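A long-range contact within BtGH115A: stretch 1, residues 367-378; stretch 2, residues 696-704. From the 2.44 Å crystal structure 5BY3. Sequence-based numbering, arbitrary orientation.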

# COMPACT_ATOMS: atom_id res chain seq x y z
N ASP A 367 -10.02 3.35 1.20
CA ASP A 367 -10.12 2.15 2.02
C ASP A 367 -10.42 2.61 3.45
O ASP A 367 -10.43 3.80 3.69
CB ASP A 367 -8.85 1.31 1.92
CG ASP A 367 -7.67 1.87 2.75
OD1 ASP A 367 -7.77 2.94 3.43
OD2 ASP A 367 -6.63 1.20 2.75
N ASP A 368 -10.63 1.68 4.40
CA ASP A 368 -11.03 2.04 5.76
C ASP A 368 -9.80 2.14 6.68
O ASP A 368 -9.89 1.96 7.89
CB ASP A 368 -12.02 0.99 6.28
CG ASP A 368 -11.41 -0.44 6.39
OD1 ASP A 368 -10.26 -0.70 5.95
OD2 ASP A 368 -12.09 -1.32 6.96
N ASN A 369 -8.66 2.39 6.06
CA ASN A 369 -7.38 2.52 6.72
C ASN A 369 -6.73 1.19 7.05
O ASN A 369 -5.55 1.17 7.45
CB ASN A 369 -7.45 3.42 7.97
CG ASN A 369 -8.26 4.70 7.74
OD1 ASN A 369 -9.22 4.97 8.48
ND2 ASN A 369 -7.87 5.48 6.75
N TYR A 370 -7.48 0.08 6.91
CA TYR A 370 -6.93 -1.25 7.14
C TYR A 370 -7.01 -2.10 5.89
O TYR A 370 -7.03 -3.35 5.95
CB TYR A 370 -7.55 -1.87 8.39
CG TYR A 370 -7.31 -1.04 9.66
CD1 TYR A 370 -7.96 0.18 9.87
CD2 TYR A 370 -6.41 -1.47 10.66
CE1 TYR A 370 -7.72 0.93 11.02
CE2 TYR A 370 -6.16 -0.71 11.82
CZ TYR A 370 -6.81 0.48 11.99
OH TYR A 370 -6.58 1.23 13.10
N GLY A 371 -6.98 -1.44 4.73
CA GLY A 371 -6.86 -2.12 3.44
C GLY A 371 -8.14 -2.75 2.90
O GLY A 371 -8.10 -3.61 1.99
N TYR A 372 -9.28 -2.33 3.46
CA TYR A 372 -10.62 -2.67 2.93
C TYR A 372 -11.31 -1.47 2.31
O TYR A 372 -11.76 -0.55 3.02
CB TYR A 372 -11.50 -3.28 4.01
CG TYR A 372 -10.90 -4.52 4.62
CD1 TYR A 372 -10.93 -5.76 3.94
CD2 TYR A 372 -10.25 -4.47 5.88
CE1 TYR A 372 -10.38 -6.92 4.51
CE2 TYR A 372 -9.69 -5.61 6.43
CZ TYR A 372 -9.75 -6.82 5.75
OH TYR A 372 -9.22 -7.93 6.36
N ILE A 373 -11.39 -1.50 0.98
CA ILE A 373 -12.02 -0.41 0.19
C ILE A 373 -13.49 -0.17 0.59
O ILE A 373 -14.30 -1.11 0.55
CB ILE A 373 -11.84 -0.66 -1.33
CG1 ILE A 373 -10.34 -0.60 -1.63
CG2 ILE A 373 -12.58 0.39 -2.16
CD1 ILE A 373 -9.92 -1.07 -3.01
N ARG A 374 -13.83 1.07 0.98
CA ARG A 374 -15.21 1.37 1.45
C ARG A 374 -16.25 1.45 0.29
O ARG A 374 -17.40 1.05 0.45
CB ARG A 374 -15.27 2.61 2.34
CG ARG A 374 -14.59 2.48 3.71
CD ARG A 374 -15.36 3.30 4.73
NE ARG A 374 -14.86 3.18 6.09
CZ ARG A 374 -15.39 2.41 7.03
NH1 ARG A 374 -16.46 1.64 6.77
NH2 ARG A 374 -14.85 2.40 8.24
N HIS A 375 -15.84 1.95 -0.88
CA HIS A 375 -16.82 2.15 -1.94
C HIS A 375 -16.28 1.84 -3.31
O HIS A 375 -15.21 2.33 -3.71
CB HIS A 375 -17.43 3.56 -1.89
CG HIS A 375 -18.49 3.78 -2.93
ND1 HIS A 375 -19.82 3.53 -2.69
CD2 HIS A 375 -18.40 4.17 -4.23
CE1 HIS A 375 -20.51 3.78 -3.79
NE2 HIS A 375 -19.67 4.15 -4.74
N PHE A 376 -17.07 1.04 -4.02
CA PHE A 376 -16.87 0.71 -5.44
C PHE A 376 -17.87 1.46 -6.35
O PHE A 376 -19.06 1.55 -6.01
CB PHE A 376 -16.97 -0.80 -5.63
CG PHE A 376 -15.89 -1.56 -4.93
CD1 PHE A 376 -16.05 -1.97 -3.60
CD2 PHE A 376 -14.67 -1.83 -5.59
CE1 PHE A 376 -15.02 -2.66 -2.93
CE2 PHE A 376 -13.64 -2.49 -4.92
CZ PHE A 376 -13.83 -2.93 -3.60
N PRO A 377 -17.39 1.98 -7.51
CA PRO A 377 -18.21 2.88 -8.36
C PRO A 377 -19.45 2.20 -8.86
O PRO A 377 -19.37 1.07 -9.37
CB PRO A 377 -17.29 3.21 -9.55
CG PRO A 377 -15.94 2.71 -9.18
CD PRO A 377 -16.12 1.62 -8.17
N THR A 378 -20.60 2.88 -8.67
CA THR A 378 -21.85 2.50 -9.34
C THR A 378 -21.67 2.77 -10.83
O THR A 378 -20.85 3.64 -11.21
CB THR A 378 -23.08 3.27 -8.84
OG1 THR A 378 -23.00 4.64 -9.26
CG2 THR A 378 -23.24 3.18 -7.29
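Stretch 2 (696-704) LLPNHPVHG

What forms the apolar centre of the contact? It is the ring of Tyr372, whose CA-to-CB bond points toward stretch 2 and carries the phenol along Leu697, Pro698 and Asn699. The carbonyl oxygen of Pro698 lies over one face of the ring, while Leu697 sits at its edge, with Tyr372 CE1 3.8 Å from Leu697 CG. Pro698 packs on the far end of the phenol, Tyr372 CZ being 3.6 Å from Pro698 CG and Tyr372 OH 3.3 Å from Pro698 CD. Nearer the backbone, Tyr372 CD1 comes within 3.6 Å of Asn699 CA. These are van der Waals contacts; the hydroxyl finds its hydrogen bond elsewhere in the structure.

How does stretch 2 run over stretch 1? The two chains run in the same direction, as the pairing of nearest CA atoms shows: Tyr372 CA lies 5.5 Å from Asn699 CA, Arg374 CA 5.8 Å from His700 CA, and Phe376 CA 5.9 Å from Val702 CA. The spacing stays nearly even, yet no backbone hydrogen bond joins the stretches. Stretch 1 and the part of stretch 2 from Pro698 onward are irregular loop, and side chains and main-chain carbonyls both take part in the packing. Together they bury 538 Å², counting both sides.

What continues the packing beyond Tyr372? Phe376 also directs its CA-to-CB bond toward stretch 2 and lays one face of its ring against Val702, with Phe376 CG 4.1 Å from Val702 CG1. The carbonyl oxygen of Pro701 stands at the ring's edge, 3.9 Å from Phe376 CD1, and Phe376 CB approaches Val702 O to 3.5 Å. Farther on the contact thins: the exposed, poorly ordered His703 brings its NE2 to 4.0 Å from Pro377 O.

Where does the contact become polar? It does so at His700, which points its CA-to-CB bond toward stretch 1 and has the largest covered area of any residue here. His700 NE2 donates a hydrogen bond to Asp368 OD2, 2.9 Å away and at an angle of 159°, the only hydrogen bond between the stretches. The other carboxylate oxygen, Asp368 OD1, accepts from Tyr370 N at 3.0 Å and Tyr372 N at 3.1 Å, so one side chain both braces its own turn and holds the imidazole. Arg374 starts away from stretch 2, but its side chain returns across one face of the His700 ring, bringing Arg374 NH1 to 3.3 Å from His700 CE1.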

# COMPACT_ATOMS: atom_id res chain seq x y z
N LEU A 696 -15.34 -14.77 8.21
CA LEU A 696 -15.31 -14.23 6.86
C LEU A 696 -14.32 -13.08 6.80
O LEU A 696 -13.94 -12.51 7.82
CB LEU A 696 -16.69 -13.74 6.41
CG LEU A 696 -17.89 -14.67 6.57
CD1 LEU A 696 -18.76 -14.19 7.73
CD2 LEU A 696 -18.66 -14.68 5.25
N LEU A 697 -13.91 -12.74 5.59
CA LEU A 697 -13.07 -11.56 5.39
C LEU A 697 -13.95 -10.38 5.76
O LEU A 697 -15.08 -10.29 5.24
CB LEU A 697 -12.61 -11.47 3.93
CG LEU A 697 -11.50 -10.45 3.62
CD1 LEU A 697 -10.20 -10.87 4.29
CD2 LEU A 697 -11.33 -10.24 2.11
N PRO A 698 -13.46 -9.49 6.67
CA PRO A 698 -14.27 -8.32 7.03
C PRO A 698 -14.24 -7.22 5.94
O PRO A 698 -14.11 -6.03 6.25
CB PRO A 698 -13.60 -7.84 8.31
CG PRO A 698 -12.14 -8.15 8.09
CD PRO A 698 -12.09 -9.38 7.21
N ASN A 699 -14.42 -7.60 4.67
CA ASN A 699 -14.44 -6.58 3.64
C ASN A 699 -15.83 -5.84 3.62
O ASN A 699 -16.74 -6.18 4.43
CB ASN A 699 -14.04 -7.15 2.29
CG ASN A 699 -15.06 -8.09 1.74
OD1 ASN A 699 -16.00 -7.66 1.09
ND2 ASN A 699 -14.92 -9.37 2.01
N HIS A 700 -15.95 -4.85 2.74
CA HIS A 700 -17.13 -3.98 2.67
C HIS A 700 -17.94 -4.30 1.39
O HIS A 700 -17.35 -4.76 0.39
CB HIS A 700 -16.71 -2.50 2.68
CG HIS A 700 -15.99 -2.06 3.93
ND1 HIS A 700 -16.64 -1.89 5.14
CD2 HIS A 700 -14.70 -1.73 4.16
CE1 HIS A 700 -15.78 -1.49 6.06
NE2 HIS A 700 -14.59 -1.40 5.49
N PRO A 701 -19.27 -4.03 1.40
CA PRO A 701 -20.15 -4.37 0.22
C PRO A 701 -19.60 -3.89 -1.12
O PRO A 701 -19.02 -2.80 -1.21
CB PRO A 701 -21.47 -3.64 0.54
CG PRO A 701 -21.48 -3.49 2.03
CD PRO A 701 -20.03 -3.30 2.44
N VAL A 702 -19.74 -4.71 -2.16
CA VAL A 702 -19.21 -4.31 -3.49
C VAL A 702 -20.24 -3.52 -4.27
O VAL A 702 -19.90 -2.63 -5.05
CB VAL A 702 -18.72 -5.51 -4.32
CG1 VAL A 702 -18.02 -5.02 -5.58
CG2 VAL A 702 -17.80 -6.40 -3.47
N HIS A 703 -21.51 -3.88 -4.09
CA HIS A 703 -22.64 -3.12 -4.62
C HIS A 703 -23.79 -3.19 -3.66
O HIS A 703 -24.19 -4.28 -3.19
CB HIS A 703 -23.09 -3.62 -5.99
CG HIS A 703 -22.06 -3.42 -7.05
ND1 HIS A 703 -21.52 -4.47 -7.76
CD2 HIS A 703 -21.46 -2.30 -7.52
CE1 HIS A 703 -20.65 -4.01 -8.63
NE2 HIS A 703 -20.58 -2.69 -8.50
N GLY A 704 -24.33 -2.02 -3.39
CA GLY A 704 -25.34 -1.88 -2.40
C GLY A 704 -24.61 -1.67 -1.12
O GLY A 704 -23.45 -1.23 -1.10